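Local coordinates for protein cellulosomal scaffoldin (Bacteroides cellulosolvens, PDB 2XBT) that probably binds cellulose through this family 3b carbohydrate-binding module, one domain of the much longer scaffoldin of the cellulosome, at residues A[12-17]-A[28-33]; A[64-69]-A[111-116]; A[142-147]-A[154-159]. All blocks are in the same frame, centred on the assembly; numbering follows the deposited sequence.

Contact 1 of 3, residues A[12-17]-A[28-33]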
ATOM      1  N   LEU A  12       5.073  -3.581  -7.368  1.00 23.31           N
ATOM      2  CA  LEU A  12       3.894  -3.757  -6.530  1.00 20.11           C
ATOM      3  C   LEU A  12       2.726  -4.263  -7.348  1.00 23.75           C
ATOM      4  O   LEU A  12       2.407  -3.696  -8.391  1.00 23.66           O
ATOM      5  CB  LEU A  12       3.501  -2.434  -5.868  1.00 21.89           C
ATOM      6  CG  LEU A  12       2.383  -2.474  -4.827  1.00 20.55           C
ATOM      7  CD1 LEU A  12       2.818  -3.299  -3.635  1.00 20.86           C
ATOM      8  CD2 LEU A  12       1.989  -1.068  -4.378  1.00 18.94           C
ATOM      9  N   LEU A  13       2.101  -5.334  -6.869  1.00 22.07           N
ATOM     10  CA  LEU A  13       0.833  -5.799  -7.400  1.00 23.65           C
ATOM     11  C   LEU A  13      -0.243  -5.416  -6.391  1.00 20.49           C
ATOM     12  O   LEU A  13       0.010  -5.380  -5.189  1.00 19.50           O
ATOM     13  CB  LEU A  13       0.852  -7.314  -7.631  1.00 23.93           C
ATOM     14  CG  LEU A  13       1.895  -7.828  -8.637  1.00 30.44           C
ATOM     15  CD1 LEU A  13       1.946  -9.352  -8.639  1.00 36.67           C
ATOM     16  CD2 LEU A  13       1.601  -7.306 -10.038  1.00 33.36           C
ATOM     17  N   PHE A  14      -1.439  -5.109  -6.877  1.00 20.88           N
ATOM     18  CA  PHE A  14      -2.468  -4.589  -6.000  1.00 21.00           C
ATOM     19  C   PHE A  14      -3.811  -5.231  -6.337  1.00 21.37           C
ATOM     20  O   PHE A  14      -4.114  -5.477  -7.508  1.00 22.98           O
ATOM     21  CB  PHE A  14      -2.588  -3.064  -6.176  1.00 20.55           C
ATOM     22  CG  PHE A  14      -3.601  -2.422  -5.266  1.00 20.66           C
ATOM     23  CD1 PHE A  14      -3.218  -1.914  -4.034  1.00 19.73           C
ATOM     24  CD2 PHE A  14      -4.931  -2.329  -5.647  1.00 23.55           C
ATOM     25  CE1 PHE A  14      -4.137  -1.332  -3.197  1.00 19.66           C
ATOM     26  CE2 PHE A  14      -5.864  -1.755  -4.818  1.00 21.02           C
ATOM     27  CZ  PHE A  14      -5.475  -1.257  -3.586  1.00 19.20           C
ATOM     28  N   SER A  15      -4.600  -5.510  -5.311  1.00 20.04           N
ATOM     29  CA  SER A  15      -6.017  -5.811  -5.509  1.00 22.97           C
ATOM     30  C   SER A  15      -6.814  -5.340  -4.318  1.00 22.18           C
ATOM     31  O   SER A  15      -6.261  -5.075  -3.260  1.00 25.39           O
ATOM     32  CB  SER A  15      -6.250  -7.305  -5.722  1.00 27.19           C
ATOM     33  OG  SER A  15      -6.438  -7.954  -4.486  1.00 30.89           O
ATOM     34  N   ASN A  16      -8.127  -5.234  -4.484  1.00 26.76           N
ATOM     35  CA  ASN A  16      -8.984  -4.753  -3.408  1.00 22.05           C
ATOM     36  C   ASN A  16     -10.239  -5.620  -3.276  1.00 30.03           C
ATOM     37  O   ASN A  16     -11.259  -5.175  -2.762  1.00 30.37           O
ATOM     38  CB  ASN A  16      -9.354  -3.274  -3.605  1.00 19.85           C
ATOM     39  CG  ASN A  16      -9.949  -2.993  -4.967  1.00 25.40           C
ATOM     40  OD1 ASN A  16     -10.350  -3.912  -5.689  1.00 26.99           O
ATOM     41  ND2 ASN A  16     -10.009  -1.715  -5.335  1.00 23.29           N
ATOM     42  N   ASN A  17     -10.140  -6.865  -3.729  1.00 32.68           N
ATOM     43  CA  ASN A  17     -11.255  -7.791  -3.629  1.00 36.27           C
ATOM     44  C   ASN A  17     -12.424  -7.348  -4.500  1.00 36.85           C
ATOM     45  O   ASN A  17     -13.580  -7.645  -4.196  1.00 44.92           O
ATOM     46  CB  ASN A  17     -11.707  -7.915  -2.171  1.00 38.61           C
ATOM     47  CG  ASN A  17     -10.662  -8.580  -1.289  1.00 47.93           C
ATOM     48  OD1 ASN A  17      -9.734  -9.225  -1.786  1.00 46.16           O
ATOM     49  ND2 ASN A  17     -10.815  -8.435   0.029  1.00 48.16           N
ATOM     50  N   MET A  28      -7.038  -3.209   0.824  1.00 20.38           N
ATOM     51  CA  MET A  28      -5.708  -3.113   0.242  1.00 22.24           C
ATOM     52  C   MET A  28      -5.011  -4.455   0.330  1.00 23.12           C
ATOM     53  O   MET A  28      -4.557  -4.838   1.397  1.00 24.68           O
ATOM     54  CB  MET A  28      -4.854  -2.116   1.026  1.00 24.82           C
ATOM     55  CG  MET A  28      -5.154  -0.657   0.778  1.00 30.71           C
ATOM     56  SD  MET A  28      -4.500   0.303   2.168  1.00 34.32           S
ATOM     57  CE  MET A  28      -5.624  -0.265   3.419  1.00 29.86           C
ATOM     58  N   ASN A  29      -4.912  -5.155  -0.788  1.00 23.08           N
ATOM     59  CA  ASN A  29      -4.164  -6.397  -0.818  1.00 26.40           C
ATOM     60  C   ASN A  29      -3.002  -6.209  -1.755  1.00 26.30           C
ATOM     61  O   ASN A  29      -3.183  -5.905  -2.938  1.00 26.00           O
ATOM     62  CB  ASN A  29      -5.030  -7.540  -1.313  1.00 25.72           C
ATOM     63  CG  ASN A  29      -6.282  -7.711  -0.499  1.00 28.74           C
ATOM     64  OD1 ASN A  29      -6.241  -7.763   0.731  1.00 32.29           O
ATOM     65  ND2 ASN A  29      -7.416  -7.799  -1.184  1.00 33.16           N
ATOM     66  N   MET A  30      -1.800  -6.386  -1.230  1.00 23.74           N
ATOM     67  CA  MET A  30      -0.615  -6.030  -1.985  1.00 21.43           C
ATOM     68  C   MET A  30       0.419  -7.126  -1.974  1.00 25.68           C
ATOM     69  O   MET A  30       0.591  -7.818  -0.973  1.00 28.04           O
ATOM     70  CB  MET A  30      -0.027  -4.751  -1.434  1.00 21.03           C
ATOM     71  CG  MET A  30      -0.937  -3.574  -1.754  1.00 29.75           C
ATOM     72  SD  MET A  30      -0.547  -2.094  -0.856  1.00 31.39           S
ATOM     73  CE  MET A  30      -0.752  -2.588   0.843  1.00 24.33           C
ATOM     74  N   LYS A  31       1.095  -7.280  -3.100  1.00 21.56           N
ATOM     75  CA  LYS A  31       2.250  -8.148  -3.177  1.00 23.78           C
ATOM     76  C   LYS A  31       3.391  -7.307  -3.659  1.00 21.49           C
ATOM     77  O   LYS A  31       3.349  -6.771  -4.766  1.00 21.69           O
ATOM     78  CB  LYS A  31       2.042  -9.250  -4.212  1.00 24.80           C
ATOM     79  CG  LYS A  31       1.488 -10.535  -3.689  1.00 36.36           C
ATOM     80  CD  LYS A  31       1.792 -11.655  -4.687  1.00 39.25           C
ATOM     81  CE  LYS A  31       1.038 -12.935  -4.371  1.00 44.07           C
ATOM     82  NZ  LYS A  31       1.371 -14.011  -5.362  1.00 44.18           N
ATOM     83  N   LEU A  32       4.420  -7.193  -2.841  1.00 18.84           N
ATOM     84  CA  LEU A  32       5.610  -6.482  -3.243  1.00 19.15           C
ATOM     85  C   LEU A  32       6.626  -7.528  -3.671  1.00 22.21           C
ATOM     86  O   LEU A  32       6.970  -8.408  -2.883  1.00 21.39           O
ATOM     87  CB  LEU A  32       6.116  -5.614  -2.091  1.00 19.44           C
ATOM     88  CG  LEU A  32       7.445  -4.865  -2.277  1.00 22.47           C
ATOM     89  CD1 LEU A  32       7.428  -3.905  -3.469  1.00 23.19           C
ATOM     90  CD2 LEU A  32       7.808  -4.124  -0.991  1.00 23.46           C
ATOM     91  N   GLN A  33       7.083  -7.442  -4.920  1.00 21.45           N
ATOM     92  CA  GLN A  33       8.008  -8.432  -5.474  1.00 26.51           C
ATOM     93  C   GLN A  33       9.393  -7.848  -5.719  1.00 28.09           C
ATOM     94  O   GLN A  33       9.543  -6.670  -6.037  1.00 26.77           O
ATOM     95  CB  GLN A  33       7.480  -8.983  -6.800  1.00 26.81           C
ATOM     96  CG  GLN A  33       6.261  -9.853  -6.684  1.00 31.83           C
ATOM     97  CD  GLN A  33       5.751 -10.325  -8.041  1.00 39.20           C
ATOM     98  OE1 GLN A  33       5.913  -9.636  -9.052  1.00 37.03           O
ATOM     99  NE2 GLN A  33       5.128 -11.497  -8.067  1.00 34.44           N
TER

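Contact 2 of 3, residues A[64-69]-A[111-116]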
ATOM      1  N   ASP A  64      -4.694  -7.748   8.428  1.00 28.80           N
ATOM      2  CA  ASP A  64      -5.264  -9.089   8.336  1.00 25.91           C
ATOM      3  C   ASP A  64      -4.192 -10.145   8.097  1.00 35.26           C
ATOM      4  O   ASP A  64      -4.194 -11.202   8.728  1.00 34.73           O
ATOM      5  CB  ASP A  64      -6.279  -9.168   7.196  1.00 28.85           C
ATOM      6  CG  ASP A  64      -7.516  -8.304   7.439  1.00 33.80           C
ATOM      7  OD1 ASP A  64      -7.893  -8.073   8.610  1.00 33.72           O
ATOM      8  OD2 ASP A  64      -8.107  -7.851   6.440  1.00 34.81           O
ATOM      9  N   TYR A  65      -3.297  -9.874   7.151  1.00 26.76           N
ATOM     10  CA  TYR A  65      -2.270 -10.840   6.797  1.00 28.48           C
ATOM     11  C   TYR A  65      -1.004 -10.175   6.270  1.00 27.57           C
ATOM     12  O   TYR A  65      -1.061  -9.302   5.405  1.00 25.91           O
ATOM     13  CB  TYR A  65      -2.804 -11.836   5.768  1.00 30.33           C
ATOM     14  CG  TYR A  65      -1.761 -12.839   5.322  1.00 29.58           C
ATOM     15  CD1 TYR A  65      -1.225 -13.744   6.223  1.00 29.73           C
ATOM     16  CD2 TYR A  65      -1.319 -12.881   4.004  1.00 28.10           C
ATOM     17  CE1 TYR A  65      -0.272 -14.669   5.836  1.00 28.77           C
ATOM     18  CE2 TYR A  65      -0.360 -13.809   3.598  1.00 28.08           C
ATOM     19  CZ  TYR A  65       0.153 -14.699   4.528  1.00 27.95           C
ATOM     20  OH  TYR A  65       1.102 -15.630   4.167  1.00 31.57           O
ATOM     21  N   VAL A  66       0.139 -10.576   6.814  1.00 24.75           N
ATOM     22  CA  VAL A  66       1.419 -10.124   6.290  1.00 23.60           C
ATOM     23  C   VAL A  66       2.323 -11.340   6.241  1.00 28.61           C
ATOM     24  O   VAL A  66       2.620 -11.930   7.282  1.00 28.22           O
ATOM     25  CB  VAL A  66       2.050  -9.051   7.177  1.00 23.40           C
ATOM     26  CG1 VAL A  66       3.343  -8.553   6.555  1.00 25.20           C
ATOM     27  CG2 VAL A  66       1.067  -7.902   7.406  1.00 26.63           C
ATOM     28  N   SER A  67       2.740 -11.726   5.041  1.00 25.01           N
ATOM     29  CA  SER A  67       3.427 -13.004   4.852  1.00 26.16           C
ATOM     30  C   SER A  67       4.837 -13.039   5.440  1.00 24.97           C
ATOM     31  O   SER A  67       5.359 -14.113   5.734  1.00 26.97           O
ATOM     32  CB  SER A  67       3.459 -13.393   3.376  1.00 26.89           C
ATOM     33  OG  SER A  67       4.305 -12.540   2.631  1.00 23.76           O
ATOM     34  N   ILE A  68       5.456 -11.875   5.599  1.00 22.41           N
ATOM     35  CA  ILE A  68       6.763 -11.775   6.242  1.00 28.81           C
ATOM     36  C   ILE A  68       6.745 -10.617   7.215  1.00 30.21           C
ATOM     37  O   ILE A  68       6.421  -9.497   6.828  1.00 28.52           O
ATOM     38  CB  ILE A  68       7.893 -11.493   5.228  1.00 24.66           C
ATOM     39  CG1 ILE A  68       7.890 -12.517   4.096  1.00 27.06           C
ATOM     40  CG2 ILE A  68       9.247 -11.424   5.938  1.00 28.98           C
ATOM     41  CD1 ILE A  68       8.939 -12.215   3.030  1.00 24.78           C
ATOM     42  N   GLY A  69       7.098 -10.889   8.471  1.00 23.57           N
ATOM     43  CA  GLY A  69       7.110  -9.882   9.518  1.00 21.20           C
ATOM     44  C   GLY A  69       5.721  -9.386   9.886  1.00 24.66           C
ATOM     45  O   GLY A  69       4.775 -10.176  10.035  1.00 29.00           O
ATOM     46  N   VAL A 111       6.480 -10.379  -0.717  1.00 20.20           N
ATOM     47  CA  VAL A 111       5.750 -10.324   0.530  1.00 19.44           C
ATOM     48  C   VAL A 111       4.315  -9.908   0.229  1.00 25.25           C
ATOM     49  O   VAL A 111       4.075  -9.022  -0.594  1.00 20.97           O
ATOM     50  CB  VAL A 111       6.401  -9.356   1.524  1.00 17.31           C
ATOM     51  CG1 VAL A 111       6.491  -7.941   0.925  1.00 22.62           C
ATOM     52  CG2 VAL A 111       5.627  -9.349   2.835  1.00 23.36           C
ATOM     53  N   THR A 112       3.375 -10.592   0.866  1.00 22.45           N
ATOM     54  CA  THR A 112       1.960 -10.270   0.727  1.00 21.44           C
ATOM     55  C   THR A 112       1.480  -9.462   1.927  1.00 24.05           C
ATOM     56  O   THR A 112       1.727  -9.830   3.073  1.00 22.16           O
ATOM     57  CB  THR A 112       1.132 -11.551   0.602  1.00 26.21           C
ATOM     58  OG1 THR A 112       1.500 -12.222  -0.612  1.00 30.98           O
ATOM     59  CG2 THR A 112      -0.354 -11.214   0.561  1.00 29.52           C
ATOM     60  N   ILE A 113       0.793  -8.352   1.665  1.00 21.08           N
ATOM     61  CA  ILE A 113       0.269  -7.507   2.725  1.00 21.48           C
ATOM     62  C   ILE A 113      -1.228  -7.318   2.470  1.00 22.27           C
ATOM     63  O   ILE A 113      -1.625  -6.852   1.395  1.00 24.38           O
ATOM     64  CB  ILE A 113       0.964  -6.137   2.705  1.00 23.04           C
ATOM     65  CG1 ILE A 113       2.483  -6.322   2.827  1.00 29.08           C
ATOM     66  CG2 ILE A 113       0.427  -5.217   3.798  1.00 29.25           C
ATOM     67  CD1 ILE A 113       3.292  -5.143   2.317  1.00 27.71           C
ATOM     68  N   GLN A 114      -2.050  -7.696   3.443  1.00 20.56           N
ATOM     69  CA  GLN A 114      -3.495  -7.542   3.325  1.00 21.99           C
ATOM     70  C   GLN A 114      -3.995  -6.709   4.485  1.00 27.53           C
ATOM     71  O   GLN A 114      -3.822  -7.071   5.636  1.00 23.41           O
ATOM     72  CB  GLN A 114      -4.198  -8.900   3.300  1.00 27.16           C
ATOM     73  CG  GLN A 114      -3.701  -9.803   2.198  1.00 31.20           C
ATOM     74  CD  GLN A 114      -4.414 -11.143   2.151  1.00 37.89           C
ATOM     75  OE1 GLN A 114      -5.320 -11.411   2.940  1.00 40.34           O
ATOM     76  NE2 GLN A 114      -4.004 -11.993   1.215  1.00 36.39           N
ATOM     77  N   GLY A 115      -4.608  -5.574   4.170  1.00 25.03           N
ATOM     78  CA  GLY A 115      -5.043  -4.660   5.201  1.00 24.72           C
ATOM     79  C   GLY A 115      -6.384  -4.059   4.826  1.00 26.61           C
ATOM     80  O   GLY A 115      -6.791  -4.089   3.661  1.00 24.22           O
ATOM     81  N   ARG A 116      -7.062  -3.509   5.819  1.00 25.21           N
ATOM     82  CA  ARG A 116      -8.314  -2.817   5.575  1.00 26.69           C
ATOM     83  C   ARG A 116      -8.308  -1.535   6.363  1.00 24.07           C
ATOM     84  O   ARG A 116      -7.702  -1.458   7.434  1.00 26.19           O
ATOM     85  CB  ARG A 116      -9.498  -3.666   6.018  1.00 27.31           C
ATOM     86  CG  ARG A 116      -9.826  -4.808   5.086  1.00 30.65           C
ATOM     87  CD  ARG A 116     -10.836  -5.729   5.740  1.00 30.51           C
ATOM     88  NE  ARG A 116     -10.295  -6.336   6.955  1.00 28.93           N
ATOM     89  CZ  ARG A 116     -10.820  -6.193   8.165  1.00 32.06           C
ATOM     90  NH1 ARG A 116     -11.913  -5.462   8.339  1.00 31.21           N
ATOM     91  NH2 ARG A 116     -10.256  -6.791   9.198  1.00 31.63           N
TER

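Contact 3 of 3, residues A[142-147]-A[154-159]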
ATOM      1  N   GLU A 142      -1.717  -4.102 -11.777  1.00 28.76           N
ATOM      2  CA  GLU A 142      -0.961  -2.883 -11.573  1.00 25.21           C
ATOM      3  C   GLU A 142      -1.880  -1.782 -11.034  1.00 30.49           C
ATOM      4  O   GLU A 142      -2.876  -1.440 -11.662  1.00 30.01           O
ATOM      5  CB  GLU A 142      -0.347  -2.457 -12.903  1.00 35.14           C
ATOM      6  CG  GLU A 142       0.387  -1.125 -12.890  1.00 37.61           C
ATOM      7  CD  GLU A 142       0.952  -0.769 -14.266  1.00 47.66           C
ATOM      8  OE1 GLU A 142       0.170  -0.312 -15.133  1.00 47.20           O
ATOM      9  OE2 GLU A 142       2.170  -0.964 -14.484  1.00 46.50           O
ATOM     10  N   ASN A 143      -1.559  -1.249  -9.858  1.00 24.85           N
ATOM     11  CA  ASN A 143      -2.163  -0.009  -9.388  1.00 22.14           C
ATOM     12  C   ASN A 143      -1.044   0.980  -9.136  1.00 22.90           C
ATOM     13  O   ASN A 143      -0.472   1.003  -8.050  1.00 23.03           O
ATOM     14  CB  ASN A 143      -2.983  -0.211  -8.119  1.00 20.74           C
ATOM     15  CG  ASN A 143      -3.621   1.094  -7.618  1.00 23.51           C
ATOM     16  OD1 ASN A 143      -3.489   2.154  -8.244  1.00 23.11           O
ATOM     17  ND2 ASN A 143      -4.328   1.010  -6.500  1.00 16.37           N
ATOM     18  N   LYS A 144      -0.740   1.787 -10.152  1.00 20.56           N
ATOM     19  CA  LYS A 144       0.341   2.774 -10.086  1.00 25.09           C
ATOM     20  C   LYS A 144       0.044   3.976  -9.197  1.00 23.99           C
ATOM     21  O   LYS A 144       0.911   4.826  -8.995  1.00 22.98           O
ATOM     22  CB  LYS A 144       0.699   3.264 -11.491  1.00 28.50           C
ATOM     23  CG  LYS A 144       1.277   2.205 -12.404  1.00 37.94           C
ATOM     24  CD  LYS A 144       2.677   1.793 -11.967  1.00 39.14           C
ATOM     25  CE  LYS A 144       3.635   1.773 -13.153  1.00 45.71           C
ATOM     26  NZ  LYS A 144       4.955   1.164 -12.792  1.00 45.60           N
ATOM     27  N   LEU A 145      -1.166   4.046  -8.646  1.00 19.66           N
ATOM     28  CA  LEU A 145      -1.553   5.185  -7.815  1.00 20.09           C
ATOM     29  C   LEU A 145      -1.222   4.950  -6.336  1.00 18.91           C
ATOM     30  O   LEU A 145      -1.526   5.787  -5.479  1.00 17.71           O
ATOM     31  CB  LEU A 145      -3.053   5.490  -7.991  1.00 19.91           C
ATOM     32  CG  LEU A 145      -3.531   5.710  -9.436  1.00 28.00           C
ATOM     33  CD1 LEU A 145      -5.054   5.727  -9.485  1.00 27.89           C
ATOM     34  CD2 LEU A 145      -2.966   7.004  -9.989  1.00 25.03           C
ATOM     35  N   VAL A 146      -0.579   3.822  -6.048  1.00 17.60           N
ATOM     36  CA  VAL A 146      -0.076   3.550  -4.696  1.00 15.29           C
ATOM     37  C   VAL A 146       1.432   3.659  -4.780  1.00 17.73           C
ATOM     38  O   VAL A 146       2.036   3.128  -5.721  1.00 21.03           O
ATOM     39  CB  VAL A 146      -0.427   2.126  -4.228  1.00 18.59           C
ATOM     40  CG1 VAL A 146       0.285   1.799  -2.916  1.00 19.20           C
ATOM     41  CG2 VAL A 146      -1.950   1.984  -4.065  1.00 20.74           C
ATOM     42  N   ALA A 147       2.046   4.347  -3.829  1.00 16.00           N
ATOM     43  CA  ALA A 147       3.497   4.578  -3.907  1.00 18.14           C
ATOM     44  C   ALA A 147       4.258   3.712  -2.914  1.00 17.39           C
ATOM     45  O   ALA A 147       3.811   3.512  -1.782  1.00 17.93           O
ATOM     46  CB  ALA A 147       3.826   6.037  -3.659  1.00 16.57           C
ATOM     47  N   LEU A 154      11.366   7.099  -3.549  1.00 24.69           N
ATOM     48  CA  LEU A 154      10.346   6.486  -4.403  1.00 24.97           C
ATOM     49  C   LEU A 154      10.883   5.393  -5.314  1.00 24.79           C
ATOM     50  O   LEU A 154      11.753   5.633  -6.151  1.00 26.70           O
ATOM     51  CB  LEU A 154       9.672   7.567  -5.249  1.00 26.62           C
ATOM     52  CG  LEU A 154       8.515   7.133  -6.145  1.00 28.93           C
ATOM     53  CD1 LEU A 154       7.388   6.528  -5.309  1.00 23.42           C
ATOM     54  CD2 LEU A 154       8.010   8.322  -6.956  1.00 28.92           C
ATOM     55  N   VAL A 155      10.342   4.189  -5.180  1.00 21.44           N
ATOM     56  CA  VAL A 155      10.744   3.074  -6.030  1.00 24.07           C
ATOM     57  C   VAL A 155       9.617   2.563  -6.925  1.00 25.67           C
ATOM     58  O   VAL A 155       9.867   1.839  -7.893  1.00 21.93           O
ATOM     59  CB  VAL A 155      11.319   1.879  -5.202  1.00 20.77           C
ATOM     60  CG1 VAL A 155      12.645   2.253  -4.531  1.00 23.66           C
ATOM     61  CG2 VAL A 155      10.299   1.418  -4.161  1.00 20.18           C
ATOM     62  N   TYR A 156       8.370   2.929  -6.618  1.00 21.34           N
ATOM     63  CA  TYR A 156       7.247   2.445  -7.427  1.00 22.35           C
ATOM     64  C   TYR A 156       6.043   3.359  -7.265  1.00 20.15           C
ATOM     65  O   TYR A 156       5.778   3.855  -6.170  1.00 17.28           O
ATOM     66  CB  TYR A 156       6.842   1.013  -7.056  1.00 22.22           C
ATOM     67  CG  TYR A 156       5.626   0.515  -7.831  1.00 21.30           C
ATOM     68  CD1 TYR A 156       5.783  -0.269  -8.958  1.00 25.82           C
ATOM     69  CD2 TYR A 156       4.330   0.831  -7.428  1.00 23.00           C
ATOM     70  CE1 TYR A 156       4.695  -0.725  -9.681  1.00 29.52           C
ATOM     71  CE2 TYR A 156       3.225   0.390  -8.152  1.00 28.13           C
ATOM     72  CZ  TYR A 156       3.419  -0.388  -9.284  1.00 27.80           C
ATOM     73  OH  TYR A 156       2.348  -0.859 -10.020  1.00 32.24           O
ATOM     74  N   GLY A 157       5.330   3.580  -8.361  1.00 20.36           N
ATOM     75  CA  GLY A 157       4.055   4.269  -8.296  1.00 22.17           C
ATOM     76  C   GLY A 157       4.188   5.761  -8.486  1.00 26.07           C
ATOM     77  O   GLY A 157       5.293   6.289  -8.588  1.00 23.69           O
ATOM     78  N   THR A 158       3.040   6.436  -8.506  1.00 23.08           N
ATOM     79  CA  THR A 158       2.944   7.861  -8.786  1.00 24.88           C
ATOM     80  C   THR A 158       2.176   8.581  -7.694  1.00 23.26           C
ATOM     81  O   THR A 158       0.948   8.547  -7.682  1.00 24.89           O
ATOM     82  CB  THR A 158       2.164   8.087 -10.100  1.00 31.38           C
ATOM     83  OG1 THR A 158       2.734   7.283 -11.137  1.00 29.89           O
ATOM     84  CG2 THR A 158       2.172   9.568 -10.504  1.00 29.44           C
ATOM     85  N   PRO A 159       2.896   9.221  -6.765  1.00 21.73           N
ATOM     86  CA  PRO A 159       2.320  10.036  -5.701  1.00 22.20           C
ATOM     87  C   PRO A 159       1.509  11.166  -6.338  1.00 22.82           C
ATOM     88  O   PRO A 159       1.820  11.559  -7.460  1.00 25.86           O
ATOM     89  CB  PRO A 159       3.554  10.629  -5.010  1.00 26.55           C
ATOM     90  CG  PRO A 159       4.666   9.725  -5.352  1.00 28.49           C
ATOM     91  CD  PRO A 159       4.368   9.227  -6.725  1.00 27.18           C
TER
HETATM   92  O   HOH W   1       0.507  -1.796  -7.876  1.00 25.94           O
HETATM   93  O   HOH W   2       6.206   2.855 -11.067  1.00 33.72           O

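Contact 1 of 3, residues A[12-17]-A[28-33]
Phe14 and Met30 make the apolar centre of this antiparallel hairpin, a non-hydrogen-bonded pair whose side chains share one face of the sheet. CG anti to the backbone N (chi1 -178°) starts the Phe14 side chain out beside its own carbonyl carbon, and ring atom CD1 meets Met30 CG at 3.6 Å. Met30 SD lies beside the ring edge, 5.4 Å from the Phe14 ring centroid, a Met-aromatic contact. Met28 CG comes up to the same ring at its edge, 4.2 Å from Phe14 CE1. On the other flank, Leu12 CD1 rests 3.9 Å from Met30 CB. An alanine in place of Phe14 would probably open a gap beside Met28 and Met30, leaving both CG atoms without the ring they pack on.

In the backbone, Leu13 with Lys31 and Ser15 with Asn29 are hydrogen-bonded pairs, each joined by two N-H...O bonds. Their side chains occupy the other face. There Leu13 CD1 lies against the Gln33 amide, 3.9 Å from NE2, and Asn29 ND2 gives Ser15 OG a weak, 3.4 Å hydrogen bond. Glu110 takes the polar ends farther along, in a salt bridge with Lys31 NZ and a hydrogen bond from Gln33 NE2.

Strand 110-119 pairs with the far edge of strand 22-34, while the face carrying Phe14, Met28 and Met30 packs on Tyr49 and Ile47 of strand 45-51.

Contact 2 of 3, residues A[64-69]-A[111-116]
Asp64 and Arg116 close one end of this antiparallel pairing with a side-on salt bridge. Arg116 NE gives to Asp64 OD2 at 2.7 Å and NH2 to OD1 at 2.8 Å. Both oxygens use their syn lone pairs, and carboxylate and guanidinium lie nearly coplanar, 7° apart, so the two bonds together hold the planes aligned. The third nitrogen, NH1, is taken by Gln25 OE1.

Beside it the strand carries a classic beta bulge: Asp64 and Tyr65 both face Gln114, whose O accepts from Asp64 N (3.0 Å) and from Tyr65 N (3.2 Å). Gln114 N returns a bond to Tyr65 O. Farther on, Thr112 O takes Ser67 N. Ser67 OG, set between its own N and carbonyl carbon (chi1 69°), stands in for a backbone carbonyl by accepting from Thr112 N at 2.8 Å, with an almost straight N-H...O angle of 171°.

Apolar contacts fill in around these bonds. Thr112 CG2 meets the Tyr65 ring at its edge, 3.9 Å from CD2, while Val111 CG2 lies against Ile68 CB. Strand 110-119 bonds on its other side to strand 22-34, through Leu32, Met30 and Met28, which leaves it between that strand and strand 59-66.

Contact 3 of 3, residues A[142-147]-A[154-159]
Tyr156 lies across the loop 142-147, whose core is a type I beta turn from Asn143 to Val146 combined with an Asx turn, in which Asn143 OD1 accepts from Leu145 N at 3.0 Å. The loop leads into strand 147-150 of a beta sandwich, and Tyr156 ends that strand's hairpin partner.

Among the van der Waals contacts, the Lys144 chain, bent at chi2 (-70°) and chi3, crosses Tyr156 at about a right angle, with CD 3.3 Å from OH and NZ near CE1. Asn143 O and Val146 O lie at the ring edge, near its plane, Asn143 O 3.7 Å from Tyr156 CE2. Glu142 CG adds to the cover at the hydroxyl. Ala147 CB packs on Leu154 CD1 and Pro159 CG, so the start of strand 147-150 meets both strand 153-156 and the tail after it.

Direct hydrogen bonding across the contact rests on one link, Thr158 N to Lys144 O, 2.7 Å long and running nearly along the C=O axis. Two waters supplement it: one joins Asn143 N to Tyr156 OH, and the other accepts from both Lys144 NZ and Gly157 N.

Backbone packing explains Gly157: its backbone angles would press a CB against the carbonyl O of Tyr156, and that CB would also clash with Val146 O. The Val146 carbonyl is buried without a hydrogen-bond partner, but Gly157 CA directs a C-H at it, with Gly157 CA and Val146 O 3.5 Å apart.

In the fold
The three contacts follow one another along the chain, all within the one CBM3 module, a beta sandwich. Contacts 1 and 2, with centres about 10 Å apart, belong to the same antiparallel sheet: strands 22-34 and 110-119 are neighbours there, so the order runs 10-15, 22-34, 110-119, 59-66. Contact 3 is at the edge of the other sheet, where strand 153-156 is outermost. Its centre lies about 11 Å from that of contact 1, and they touch as Leu12 and Phe14 pack on Val146 and Asn143, and Leu12 O and Tyr156 OH probably share a hydrogen bond. Contacts 2 and 3, about 18 Å apart between centres, fall on opposite sides of the chain's centre. Contact 1 thus bridges the two, linking the sheets.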